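PDB 4AN8: CRISPR-associated protein CasA/Cse1 from Thermus thermophilus, which serves as a subunit of the Cascade ribonucleoprotein complex of type I-E CRISPR immunity, which targets invading nucleic acids, and probably helps to select foreign DNA. Local coordinates for residues 276-281 with 315-320; 187-192 with 280-285; 206-211 with 319-324; 60-65 with 240-245. One frame throughout, in Å; residues are numbered along the deposited sequence.

Interaction 1: residues 276-281 with 315-320; sequences THRDPM and GGKVAA
The backbones come nearest at Pro280 and Ala320, where Pro280 CB lies 4.2 Å from Ala320 CB. Beside them the methyl of Ala319 fits against the Pro280 carbonyl, Ala319 CB standing 3.5 Å from Pro280 O. An Asx turn shapes the backbone here: Asp279 OD1 accepts from Met281 N (2.8 Å) through its anti lone pair, while OD2 forms a salt bridge with Arg58 of helix 50-67. One water spans the remaining gap, donating to Asp279 O and accepting from Ala320 N.

Toward solvent the contact loosens and is carried by long side chains. The Arg278 chain starts extended, with CG anti to the backbone N (chi1 173°), and bends at chi3. Its NH1 then donates a short bond of 2.5 Å to Val318 O, which lies near the guanidinium plane, although NH1 itself sits well above the carbonyl plane. Arg278 NH1 also serves Val282 O, and a second water links Arg278 NH2 to Val318 O. Lys317 lays CB over the centre of the guanidinium, 3.7 Å above its plane, and then leads its amine away. With Lys317 NZ still 5.9 Å from Arg278 NE, the two like charges probably repel mildly, and the arginine charge is probably spread over the carbonyl oxygens of Val318 and Val282 and a water.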
loop_
_atom_site.group_PDB
_atom_site.type_symbol
_atom_site.label_atom_id
_atom_site.label_comp_id
_atom_site.label_asym_id
_atom_site.label_seq_id
_atom_site.Cartn_x
_atom_site.Cartn_y
_atom_site.Cartn_z
ATOM N N THR A 276 -9.448 -13.229 12.710
ATOM C CA THR A 276 -8.004 -13.288 12.932
ATOM C C THR A 276 -7.172 -13.007 11.661
ATOM O O THR A 276 -6.036 -12.525 11.735
ATOM C CB THR A 276 -7.592 -14.625 13.583
ATOM O OG1 THR A 276 -7.974 -15.713 12.732
ATOM C CG2 THR A 276 -8.307 -14.797 14.902
ATOM N N HIS A 277 -7.753 -13.287 10.503
ATOM C CA HIS A 277 -7.090 -13.076 9.220
ATOM C C HIS A 277 -6.334 -11.756 9.100
ATOM O O HIS A 277 -6.857 -10.694 9.392
ATOM C CB HIS A 277 -8.121 -13.170 8.093
ATOM C CG HIS A 277 -7.564 -12.863 6.737
ATOM N ND1 HIS A 277 -6.941 -13.811 5.954
ATOM C CD2 HIS A 277 -7.533 -11.711 6.028
ATOM C CE1 HIS A 277 -6.568 -13.260 4.815
ATOM N NE2 HIS A 277 -6.905 -11.985 4.838
ATOM N N ARG A 278 -5.097 -11.833 8.647
ATOM C CA ARG A 278 -4.324 -10.647 8.308
ATOM C C ARG A 278 -4.031 -10.699 6.821
ATOM O O ARG A 278 -3.564 -11.706 6.308
ATOM C CB ARG A 278 -3.005 -10.605 9.093
ATOM C CG ARG A 278 -2.054 -9.482 8.676
ATOM C CD ARG A 278 -0.849 -9.361 9.628
ATOM N NE ARG A 278 -0.123 -10.626 9.764
ATOM C CZ ARG A 278 1.102 -10.832 9.294
ATOM N NH1 ARG A 278 1.737 -9.847 8.683
ATOM N NH2 ARG A 278 1.696 -12.005 9.447
ATOM N N ASP A 279 -4.330 -9.619 6.123
ATOM C CA ASP A 279 -4.052 -9.547 4.693
ATOM C C ASP A 279 -2.538 -9.731 4.450
ATOM O O ASP A 279 -1.710 -9.195 5.177
ATOM C CB ASP A 279 -4.571 -8.213 4.134
ATOM C CG ASP A 279 -4.464 -8.127 2.632
ATOM O OD1 ASP A 279 -3.316 -8.015 2.154
ATOM O OD2 ASP A 279 -5.511 -8.132 1.933
ATOM N N PRO A 280 -2.177 -10.531 3.442
ATOM C CA PRO A 280 -0.763 -10.789 3.126
ATOM C C PRO A 280 0.042 -9.507 2.889
ATOM O O PRO A 280 1.245 -9.511 3.110
ATOM C CB PRO A 280 -0.842 -11.577 1.815
ATOM C CG PRO A 280 -2.167 -12.289 1.891
ATOM C CD PRO A 280 -3.098 -11.328 2.611
ATOM N N MET A 281 -0.588 -8.429 2.431
ATOM C CA MET A 281 0.188 -7.233 2.122
ATOM C C MET A 281 0.357 -6.307 3.323
ATOM O O MET A 281 0.999 -5.250 3.234
ATOM C CB MET A 281 -0.418 -6.496 0.938
ATOM C CG MET A 281 -0.204 -7.242 -0.384
ATOM S SD MET A 281 -1.148 -6.473 -1.724
ATOM C CE MET A 281 -0.770 -7.602 -3.083
ATOM N N GLY A 315 8.046 -7.539 18.554
ATOM C CA GLY A 315 6.635 -7.719 18.816
ATOM C C GLY A 315 5.786 -7.525 17.581
ATOM O O GLY A 315 4.572 -7.631 17.657
ATOM N N GLY A 316 6.412 -7.245 16.443
ATOM C CA GLY A 316 5.647 -6.894 15.250
ATOM C C GLY A 316 5.318 -8.074 14.343
ATOM O O GLY A 316 5.606 -9.219 14.682
ATOM N N LYS A 317 4.698 -7.794 13.197
ATOM C CA LYS A 317 4.559 -8.804 12.140
ATOM C C LYS A 317 4.875 -8.284 10.737
ATOM O O LYS A 317 4.305 -7.307 10.282
ATOM C CB LYS A 317 3.177 -9.438 12.169
ATOM C CG LYS A 317 3.112 -10.639 13.054
ATOM C CD LYS A 317 1.745 -10.773 13.651
ATOM C CE LYS A 317 1.752 -11.786 14.772
ATOM N NZ LYS A 317 0.495 -11.685 15.551
ATOM N N VAL A 318 5.788 -8.967 10.064
ATOM C CA VAL A 318 6.145 -8.659 8.692
ATOM C C VAL A 318 4.978 -9.002 7.760
ATOM O O VAL A 318 4.187 -9.908 8.030
ATOM C CB VAL A 318 7.388 -9.449 8.297
ATOM C CG1 VAL A 318 7.856 -9.071 6.915
ATOM C CG2 VAL A 318 8.498 -9.195 9.303
ATOM N N ALA A 319 4.825 -8.256 6.682
ATOM C CA ALA A 319 3.816 -8.624 5.696
ATOM C C ALA A 319 4.229 -9.969 5.090
ATOM O O ALA A 319 5.427 -10.182 4.810
ATOM C CB ALA A 319 3.724 -7.550 4.602
ATOM N N ALA A 320 3.246 -10.856 4.886
ATOM C CA ALA A 320 3.488 -12.175 4.285
ATOM C C ALA A 320 4.114 -12.086 2.880
ATOM O O ALA A 320 5.027 -12.860 2.551
ATOM C CB ALA A 320 2.179 -13.040 4.266
HETATM O O HOH W 1 4.393 -12.446 7.894
HETATM O O HOH W 2 0.636 -10.375 6.183
#

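Interaction 2: residues 187-192 with 280-285; sequences ARPALF and PMVAQR
Val282 turns CG1 anti to its backbone N (chi1 169°), leaving CG2 beside that nitrogen and directed at the ring of Pro189, where Val282 CG2 lies 3.7 Å from Pro189 CG. Phe192 has CG beside its own backbone N (chi1 -67°), and its ring comes up to the 280-285 segment: CE1 comes within 3.6 Å of Ala283 CB, an oblique approach, and Met281 O lies at the ring edge, 3.3 Å from Phe192 CD1.

That same carbonyl is the polar centre of the contact. Phe192 N donates to Met281 O over 2.8 Å in a nearly straight bond that lies in the carbonyl plane, on a lone pair. The oxygen also receives a CA-H...O contact from Leu191, at 3.4 Å from Leu191 CA. Leu191 CD2 touches two partners, 3.9 Å from Met281 CB and equally far from Val282 CG2, and so joins the aliphatic groups into one patch. Farther along, a water accepts from Ala283 N and lies close to Ala190 O, bridging the two backbones.

All the touching residues are buried. Leu191 pairs through its backbone with Leu346 of strand 342-351, whereas Ala190 and Ala283 both bond to Leu295. A loop leading into strand 284-286 thus docks, by one direct backbone bond and a water, beside strand 191-195, an outermost strand of a three-stranded antiparallel sheet.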
loop_
_atom_site.group_PDB
_atom_site.type_symbol
_atom_site.label_atom_id
_atom_site.label_comp_id
_atom_site.label_asym_id
_atom_site.label_seq_id
_atom_site.Cartn_x
_atom_site.Cartn_y
_atom_site.Cartn_z
ATOM N N ALA A 187 -8.425 0.259 3.546
ATOM C CA ALA A 187 -8.495 1.714 3.667
ATOM C C ALA A 187 -7.318 2.327 4.443
ATOM O O ALA A 187 -6.824 3.402 4.068
ATOM C CB ALA A 187 -9.809 2.128 4.310
ATOM N N ARG A 188 -6.878 1.645 5.502
ATOM C CA ARG A 188 -5.900 2.198 6.451
ATOM C C ARG A 188 -4.449 1.728 6.277
ATOM O O ARG A 188 -3.526 2.512 6.464
ATOM C CB ARG A 188 -6.315 1.912 7.910
ATOM C CG ARG A 188 -7.762 2.216 8.254
ATOM C CD ARG A 188 -8.070 3.682 7.984
ATOM N NE ARG A 188 -9.505 3.959 8.051
ATOM C CZ ARG A 188 -10.038 5.178 8.006
ATOM N NH1 ARG A 188 -9.277 6.267 7.889
ATOM N NH2 ARG A 188 -11.342 5.307 8.070
ATOM N N PRO A 189 -4.240 0.429 5.989
ATOM C CA PRO A 189 -2.866 -0.035 6.157
ATOM C C PRO A 189 -2.034 0.249 4.943
ATOM O O PRO A 189 -2.566 0.409 3.840
ATOM C CB PRO A 189 -3.018 -1.554 6.330
ATOM C CG PRO A 189 -4.297 -1.870 5.622
ATOM C CD PRO A 189 -5.186 -0.680 5.789
ATOM N N ALA A 190 -0.733 0.293 5.159
ATOM C CA ALA A 190 0.226 0.389 4.080
ATOM C C ALA A 190 0.364 -0.988 3.446
ATOM O O ALA A 190 0.461 -1.977 4.153
ATOM C CB ALA A 190 1.556 0.845 4.643
ATOM N N LEU A 191 0.367 -1.062 2.124
ATOM C CA LEU A 191 0.471 -2.363 1.456
ATOM C C LEU A 191 1.894 -2.652 0.959
ATOM O O LEU A 191 2.493 -1.817 0.269
ATOM C CB LEU A 191 -0.514 -2.436 0.293
ATOM C CG LEU A 191 -1.971 -2.209 0.737
ATOM C CD1 LEU A 191 -2.918 -2.318 -0.472
ATOM C CD2 LEU A 191 -2.380 -3.195 1.846
ATOM N N PHE A 192 2.420 -3.824 1.313
ATOM C CA PHE A 192 3.742 -4.246 0.849
ATOM C C PHE A 192 3.657 -5.043 -0.445
ATOM O O PHE A 192 3.067 -6.139 -0.490
ATOM C CB PHE A 192 4.490 -5.042 1.917
ATOM C CG PHE A 192 4.868 -4.221 3.106
ATOM C CD1 PHE A 192 3.907 -3.827 4.025
ATOM C CD2 PHE A 192 6.181 -3.819 3.302
ATOM C CE1 PHE A 192 4.250 -3.067 5.128
ATOM C CE2 PHE A 192 6.536 -3.040 4.410
ATOM C CZ PHE A 192 5.571 -2.669 5.324
ATOM N N PRO A 280 -2.177 -10.531 3.442
ATOM C CA PRO A 280 -0.763 -10.789 3.126
ATOM C C PRO A 280 0.042 -9.507 2.889
ATOM O O PRO A 280 1.245 -9.511 3.110
ATOM C CB PRO A 280 -0.842 -11.577 1.815
ATOM C CG PRO A 280 -2.167 -12.289 1.891
ATOM C CD PRO A 280 -3.098 -11.328 2.611
ATOM N N MET A 281 -0.588 -8.429 2.431
ATOM C CA MET A 281 0.188 -7.233 2.122
ATOM C C MET A 281 0.357 -6.307 3.323
ATOM O O MET A 281 0.999 -5.250 3.234
ATOM C CB MET A 281 -0.418 -6.496 0.938
ATOM C CG MET A 281 -0.204 -7.242 -0.384
ATOM S SD MET A 281 -1.148 -6.473 -1.724
ATOM C CE MET A 281 -0.770 -7.602 -3.083
ATOM N N VAL A 282 -0.209 -6.715 4.457
ATOM C CA VAL A 282 -0.292 -5.836 5.602
ATOM C C VAL A 282 0.668 -6.273 6.692
ATOM O O VAL A 282 0.769 -7.456 6.986
ATOM C CB VAL A 282 -1.736 -5.820 6.154
ATOM C CG1 VAL A 282 -1.799 -5.125 7.501
ATOM C CG2 VAL A 282 -2.681 -5.192 5.135
ATOM N N ALA A 283 1.373 -5.316 7.291
ATOM C CA ALA A 283 2.305 -5.569 8.382
ATOM C C ALA A 283 1.785 -4.996 9.706
ATOM O O ALA A 283 0.903 -4.143 9.730
ATOM C CB ALA A 283 3.624 -4.983 8.062
ATOM N N GLN A 284 2.327 -5.463 10.822
ATOM C CA GLN A 284 1.848 -4.983 12.110
ATOM C C GLN A 284 2.998 -4.650 13.046
ATOM O O GLN A 284 4.133 -5.124 12.861
ATOM C CB GLN A 284 0.884 -5.986 12.751
ATOM C CG GLN A 284 -0.509 -5.998 12.121
ATOM C CD GLN A 284 -1.433 -7.037 12.754
ATOM O OE1 GLN A 284 -1.010 -8.147 13.071
ATOM N NE2 GLN A 284 -2.700 -6.666 12.956
ATOM N N ARG A 285 2.680 -3.824 14.038
ATOM C CA ARG A 285 3.638 -3.355 15.024
ATOM C C ARG A 285 2.924 -3.255 16.382
ATOM O O ARG A 285 1.680 -3.226 16.440
ATOM C CB ARG A 285 4.154 -1.987 14.572
ATOM C CG ARG A 285 5.087 -1.312 15.523
ATOM C CD ARG A 285 4.952 0.212 15.490
ATOM N NE ARG A 285 5.727 0.805 16.577
ATOM C CZ ARG A 285 6.730 1.658 16.412
ATOM N NH1 ARG A 285 7.078 2.065 15.196
ATOM N NH2 ARG A 285 7.379 2.116 17.472
HETATM O O HOH W 3 0.902 -2.561 6.666
#

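Interaction 3: residues 206-211 with 319-324; sequences NLVPYT and AATLEH
Asn206 ND2 is gripped by two carbonyl oxygens, those of Pro194 and Thr202, while the other branch of the amide is pressed on Thr321. Asn206 OD1 lies 3.4 Å from Thr321 CG2, buried and without a polar partner in the model. Thr321 places OG1 between its backbone N and carbonyl carbon (chi1 59°), and this hydroxyl bonds to Phe192 O; CG2, beside the backbone N, is the branch that faces the amide.

The chain then bends sharply. Leu207 is the centre of an inverse gamma turn, closed by a weak bond from Val208 N to Asn206 O, and this turn, following helix 199-206, docks against the first turn of helix 320-333, for which Ala319 is the N-cap residue. The imidazole of His324 lies beneath the bend. Leu207 O stands 3.1 Å above the ring plane, displaced toward the rim, and its angle to NE2 is poor for a hydrogen bond; NE2 bonds instead to Leu204 O. Over the same face, Val208 CA makes a CH-pi contact 4.1 Å from the ring centroid and only 13° off the normal.

Val208 divides its two methyls along the helix surface. CG2 nestles 3.7 Å from Thr321 CA and near His324 CB, and CG1 reaches Ala320 CB at 4.0 Å. Pro209 follows with CD 3.7 Å from His324 ND1, coming in obliquely to the ring, and Pro209 O accepts a bond from Arg241 NH2.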
loop_
_atom_site.group_PDB
_atom_site.type_symbol
_atom_site.label_atom_id
_atom_site.label_comp_id
_atom_site.label_asym_id
_atom_site.label_seq_id
_atom_site.Cartn_x
_atom_site.Cartn_y
_atom_site.Cartn_z
ATOM N N ASN A 206 4.547 -12.050 -4.972
ATOM C CA ASN A 206 3.411 -11.778 -4.085
ATOM C C ASN A 206 2.492 -12.983 -3.930
ATOM O O ASN A 206 1.489 -12.901 -3.218
ATOM C CB ASN A 206 2.597 -10.572 -4.578
ATOM C CG ASN A 206 3.313 -9.254 -4.348
ATOM O OD1 ASN A 206 3.133 -8.622 -3.312
ATOM N ND2 ASN A 206 4.158 -8.854 -5.304
ATOM N N LEU A 207 2.849 -14.094 -4.586
ATOM C CA LEU A 207 2.036 -15.312 -4.506
ATOM C C LEU A 207 2.396 -16.167 -3.311
ATOM O O LEU A 207 3.001 -17.224 -3.457
ATOM C CB LEU A 207 2.142 -16.162 -5.771
ATOM C CG LEU A 207 1.266 -15.785 -6.956
ATOM C CD1 LEU A 207 1.604 -16.701 -8.122
ATOM C CD2 LEU A 207 -0.195 -15.910 -6.594
ATOM N N VAL A 208 1.992 -15.701 -2.135
ATOM C CA VAL A 208 2.224 -16.380 -0.873
ATOM C C VAL A 208 1.491 -17.732 -0.842
ATOM O O VAL A 208 0.345 -17.837 -1.320
ATOM C CB VAL A 208 1.756 -15.463 0.277
ATOM C CG1 VAL A 208 1.949 -16.133 1.670
ATOM C CG2 VAL A 208 2.488 -14.096 0.183
ATOM N N PRO A 209 2.159 -18.774 -0.306
ATOM C CA PRO A 209 1.568 -20.121 -0.275
ATOM C C PRO A 209 0.148 -20.062 0.207
ATOM O O PRO A 209 -0.149 -19.402 1.206
ATOM C CB PRO A 209 2.465 -20.884 0.706
ATOM C CG PRO A 209 3.867 -20.272 0.395
ATOM C CD PRO A 209 3.591 -18.786 0.065
ATOM N N TYR A 210 -0.725 -20.733 -0.532
ATOM C CA TYR A 210 -2.155 -20.602 -0.341
ATOM C C TYR A 210 -2.818 -21.961 -0.439
ATOM O O TYR A 210 -2.400 -22.784 -1.247
ATOM C CB TYR A 210 -2.702 -19.724 -1.454
ATOM C CG TYR A 210 -4.218 -19.609 -1.528
ATOM C CD1 TYR A 210 -4.911 -18.790 -0.649
ATOM C CD2 TYR A 210 -4.941 -20.280 -2.517
ATOM C CE1 TYR A 210 -6.282 -18.663 -0.716
ATOM C CE2 TYR A 210 -6.318 -20.156 -2.603
ATOM C CZ TYR A 210 -6.984 -19.341 -1.699
ATOM O OH TYR A 210 -8.348 -19.196 -1.764
ATOM N N THR A 211 -3.829 -22.179 0.399
ATOM C CA THR A 211 -4.800 -23.256 0.218
ATOM C C THR A 211 -6.207 -22.664 0.105
ATOM O O THR A 211 -6.540 -21.731 0.826
ATOM C CB THR A 211 -4.757 -24.270 1.376
ATOM O OG1 THR A 211 -4.632 -23.565 2.615
ATOM C CG2 THR A 211 -3.574 -25.188 1.227
ATOM N N ALA A 319 4.825 -8.256 6.682
ATOM C CA ALA A 319 3.816 -8.624 5.696
ATOM C C ALA A 319 4.229 -9.969 5.090
ATOM O O ALA A 319 5.427 -10.182 4.810
ATOM C CB ALA A 319 3.724 -7.550 4.602
ATOM N N ALA A 320 3.246 -10.856 4.886
ATOM C CA ALA A 320 3.488 -12.175 4.285
ATOM C C ALA A 320 4.114 -12.086 2.880
ATOM O O ALA A 320 5.027 -12.860 2.551
ATOM C CB ALA A 320 2.179 -13.040 4.266
ATOM N N THR A 321 3.643 -11.142 2.061
ATOM C CA THR A 321 4.260 -10.929 0.750
ATOM C C THR A 321 5.746 -10.653 0.875
ATOM O O THR A 321 6.539 -11.131 0.071
ATOM C CB THR A 321 3.590 -9.784 -0.073
ATOM O OG1 THR A 321 3.651 -8.534 0.658
ATOM C CG2 THR A 321 2.114 -10.144 -0.426
ATOM N N LEU A 322 6.134 -9.860 1.863
ATOM C CA LEU A 322 7.557 -9.523 2.055
ATOM C C LEU A 322 8.323 -10.738 2.601
ATOM O O LEU A 322 9.432 -11.028 2.177
ATOM C CB LEU A 322 7.717 -8.309 2.981
ATOM C CG LEU A 322 9.156 -7.913 3.386
ATOM C CD1 LEU A 322 9.993 -7.651 2.145
ATOM C CD2 LEU A 322 9.189 -6.693 4.299
ATOM N N GLU A 323 7.713 -11.474 3.515
ATOM C CA GLU A 323 8.338 -12.705 3.995
ATOM C C GLU A 323 8.545 -13.672 2.837
ATOM O O GLU A 323 9.609 -14.258 2.697
ATOM C CB GLU A 323 7.522 -13.355 5.110
ATOM C CG GLU A 323 8.231 -14.510 5.798
ATOM C CD GLU A 323 7.482 -15.026 7.034
ATOM O OE1 GLU A 323 6.304 -14.652 7.228
ATOM O OE2 GLU A 323 8.070 -15.805 7.818
ATOM N N HIS A 324 7.522 -13.821 2.001
ATOM C CA HIS A 324 7.570 -14.745 0.855
ATOM C C HIS A 324 8.598 -14.291 -0.197
ATOM O O HIS A 324 9.406 -15.091 -0.659
ATOM C CB HIS A 324 6.173 -14.880 0.244
ATOM C CG HIS A 324 6.151 -15.450 -1.137
ATOM N ND1 HIS A 324 6.290 -16.795 -1.394
ATOM C CD2 HIS A 324 5.976 -14.859 -2.343
ATOM C CE1 HIS A 324 6.196 -17.010 -2.691
ATOM N NE2 HIS A 324 6.004 -15.850 -3.293
#

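Interaction 4: residues 60-65 with 240-245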
loop_
_atom_site.group_PDB
_atom_site.type_symbol
_atom_site.label_atom_id
_atom_site.label_comp_id
_atom_site.label_asym_id
_atom_site.label_seq_id
_atom_site.Cartn_x
_atom_site.Cartn_y
_atom_site.Cartn_z
ATOM N N LEU A 60 -5.535 -9.672 -9.805
ATOM C CA LEU A 60 -4.795 -10.693 -10.540
ATOM C C LEU A 60 -4.398 -11.853 -9.626
ATOM O O LEU A 60 -4.534 -13.018 -10.006
ATOM C CB LEU A 60 -3.535 -10.123 -11.210
ATOM C CG LEU A 60 -3.841 -9.123 -12.330
ATOM C CD1 LEU A 60 -2.562 -8.652 -12.973
ATOM C CD2 LEU A 60 -4.806 -9.719 -13.357
ATOM N N LEU A 61 -3.885 -11.520 -8.439
ATOM C CA LEU A 61 -3.523 -12.526 -7.443
ATOM C C LEU A 61 -4.723 -13.384 -7.010
ATOM O O LEU A 61 -4.590 -14.588 -6.832
ATOM C CB LEU A 61 -2.898 -11.866 -6.225
ATOM C CG LEU A 61 -1.545 -11.225 -6.535
ATOM C CD1 LEU A 61 -1.200 -10.140 -5.468
ATOM C CD2 LEU A 61 -0.462 -12.299 -6.622
ATOM N N ALA A 62 -5.885 -12.752 -6.824
ATOM C CA ALA A 62 -7.089 -13.486 -6.464
ATOM C C ALA A 62 -7.347 -14.531 -7.535
ATOM O O ALA A 62 -7.518 -15.706 -7.231
ATOM C CB ALA A 62 -8.298 -12.538 -6.349
ATOM N N VAL A 63 -7.357 -14.096 -8.796
ATOM C CA VAL A 63 -7.580 -15.021 -9.889
ATOM C C VAL A 63 -6.544 -16.160 -9.910
ATOM O O VAL A 63 -6.908 -17.325 -10.053
ATOM C CB VAL A 63 -7.626 -14.317 -11.260
ATOM C CG1 VAL A 63 -7.743 -15.353 -12.343
ATOM C CG2 VAL A 63 -8.824 -13.347 -11.328
ATOM N N LEU A 64 -5.264 -15.823 -9.769
ATOM C CA LEU A 64 -4.199 -16.827 -9.780
ATOM C C LEU A 64 -4.348 -17.861 -8.681
ATOM O O LEU A 64 -4.250 -19.060 -8.935
ATOM C CB LEU A 64 -2.817 -16.181 -9.656
ATOM C CG LEU A 64 -2.295 -15.517 -10.930
ATOM C CD1 LEU A 64 -1.124 -14.564 -10.666
ATOM C CD2 LEU A 64 -1.944 -16.604 -11.986
ATOM N N HIS A 65 -4.566 -17.401 -7.453
ATOM C CA HIS A 65 -4.712 -18.310 -6.330
ATOM C C HIS A 65 -5.849 -19.309 -6.539
ATOM O O HIS A 65 -5.726 -20.469 -6.180
ATOM C CB HIS A 65 -4.950 -17.545 -5.040
ATOM C CG HIS A 65 -3.712 -16.946 -4.453
ATOM N ND1 HIS A 65 -2.506 -17.613 -4.424
ATOM C CD2 HIS A 65 -3.501 -15.739 -3.867
ATOM C CE1 HIS A 65 -1.607 -16.856 -3.812
ATOM N NE2 HIS A 65 -2.184 -15.721 -3.461
ATOM N N GLY A 240 -10.262 -15.040 4.782
ATOM C CA GLY A 240 -10.169 -15.631 3.458
ATOM C C GLY A 240 -9.430 -14.686 2.531
ATOM O O GLY A 240 -9.900 -13.581 2.254
ATOM N N ARG A 241 -8.268 -15.116 2.049
ATOM C CA ARG A 241 -7.398 -14.236 1.283
ATOM C C ARG A 241 -8.094 -13.608 0.071
ATOM O O ARG A 241 -8.077 -12.393 -0.090
ATOM C CB ARG A 241 -6.119 -14.953 0.845
ATOM C CG ARG A 241 -5.099 -14.016 0.184
ATOM C CD ARG A 241 -3.902 -14.796 -0.313
ATOM N NE ARG A 241 -3.242 -15.508 0.776
ATOM C CZ ARG A 241 -2.199 -16.307 0.623
ATOM N NH1 ARG A 241 -1.657 -16.496 -0.593
ATOM N NH2 ARG A 241 -1.683 -16.902 1.687
ATOM N N THR A 242 -8.699 -14.423 -0.784
ATOM C CA THR A 242 -9.279 -13.874 -1.998
ATOM C C THR A 242 -10.614 -13.228 -1.732
ATOM O O THR A 242 -11.048 -12.368 -2.505
ATOM C CB THR A 242 -9.395 -14.913 -3.120
ATOM O OG1 THR A 242 -10.438 -15.841 -2.812
ATOM C CG2 THR A 242 -8.081 -15.653 -3.256
ATOM N N ARG A 243 -11.271 -13.625 -0.644
ATOM C CA ARG A 243 -12.541 -12.985 -0.282
ATOM C C ARG A 243 -12.202 -11.558 0.137
ATOM O O ARG A 243 -12.859 -10.611 -0.232
ATOM C CB ARG A 243 -13.254 -13.743 0.860
ATOM C CG ARG A 243 -14.460 -13.011 1.434
ATOM C CD ARG A 243 -15.160 -13.795 2.588
ATOM N NE ARG A 243 -15.621 -15.122 2.160
ATOM C CZ ARG A 243 -15.047 -16.263 2.552
ATOM N NH1 ARG A 243 -14.014 -16.267 3.398
ATOM N NH2 ARG A 243 -15.516 -17.415 2.116
ATOM N N VAL A 244 -11.150 -11.416 0.916
ATOM C CA VAL A 244 -10.684 -10.092 1.285
ATOM C C VAL A 244 -10.122 -9.266 0.110
ATOM O O VAL A 244 -10.435 -8.103 -0.000
ATOM C CB VAL A 244 -9.751 -10.152 2.493
ATOM C CG1 VAL A 244 -9.185 -8.754 2.811
ATOM C CG2 VAL A 244 -10.546 -10.681 3.685
ATOM N N TYR A 245 -9.346 -9.879 -0.781
ATOM C CA TYR A 245 -8.864 -9.210 -2.004
ATOM C C TYR A 245 -9.999 -8.674 -2.881
ATOM O O TYR A 245 -9.829 -7.712 -3.633
ATOM C CB TYR A 245 -8.059 -10.191 -2.868
ATOM C CG TYR A 245 -6.629 -10.448 -2.423
ATOM C CD1 TYR A 245 -6.095 -9.850 -1.265
ATOM C CD2 TYR A 245 -5.815 -11.297 -3.160
ATOM C CE1 TYR A 245 -4.787 -10.090 -0.884
ATOM C CE2 TYR A 245 -4.504 -11.542 -2.788
ATOM C CZ TYR A 245 -3.993 -10.941 -1.662
ATOM O OH TYR A 245 -2.693 -11.218 -1.318
HETATM O O HOH W 4 -1.428 -13.058 -2.555
#
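Helix 60-65 and helix 241-245 pack roughly antiparallel, with 152° between their directions and 9.3 Å between their axes, and their backbones come closest where Ala62 CA lies 5.0 Å from Thr242 CA. Small groups occupy this place: the Thr242 methyl CG2 rests 4.0 Å from Ala62 CA and also touches His65 CB. Tyr245 covers the flank one turn on. Its CE2 meets Leu61 CB at 3.8 Å, and Ala62 N lies near the ring plane at its CD2 edge.

Polar groups gather at the other end. The side chains of His65 and Arg241 cross at about a right angle, with ring and guanidinium planes 70° apart. Arg241 NH1 stands 3.0 Å from His65 NE2; NE2 lies in the guanidinium plane at its edge, whereas NH1 approaches the imidazole obliquely. The arginine chain, extended to a bend at chi3, passes CG over one face of the Tyr245 ring, while its guanidinium goes on to bond Val208 O and Pro209 O. A water joins the two helices, 2.9 Å from His65 NE2 and 2.6 Å from Tyr245 OH, in the plane of both rings. The far nitrogen of the imidazole, ND1, bonds to Gly70 O, and Tyr210 stacks on the ring, so that His65 is fixed on several sides.

Asp215 binds the Thr242 and Arg243 backbone nitrogens at the N-terminal end of the short helix. What results is a near-antiparallel helix pair, in which the short helix 241-245 leans on the buried 60-65 part of helix 50-67.

How the interactions relate
Interaction 2 lies deepest, near the chain's centre, and relies on aliphatic packing around a backbone bond; interaction 4 is likewise buried but joins two helices and adds a polar cluster. Interactions 1 and 3 are only partly buried, the first edged by arginine, lysine and water, the second lacking any hydrogen bond between its segments. Residues 280-281 belong to interactions 1 and 2, and residues 319-320 to interactions 1 and 3. A probable hydrogen bond between Pro280 O and Thr321 N (3.1 Å) ties the start of helix 320-333 to the 276-281 loop. Arg241 connects interaction 4 to the 206-211 segment, and Met281 CE reaches Leu61 CD1.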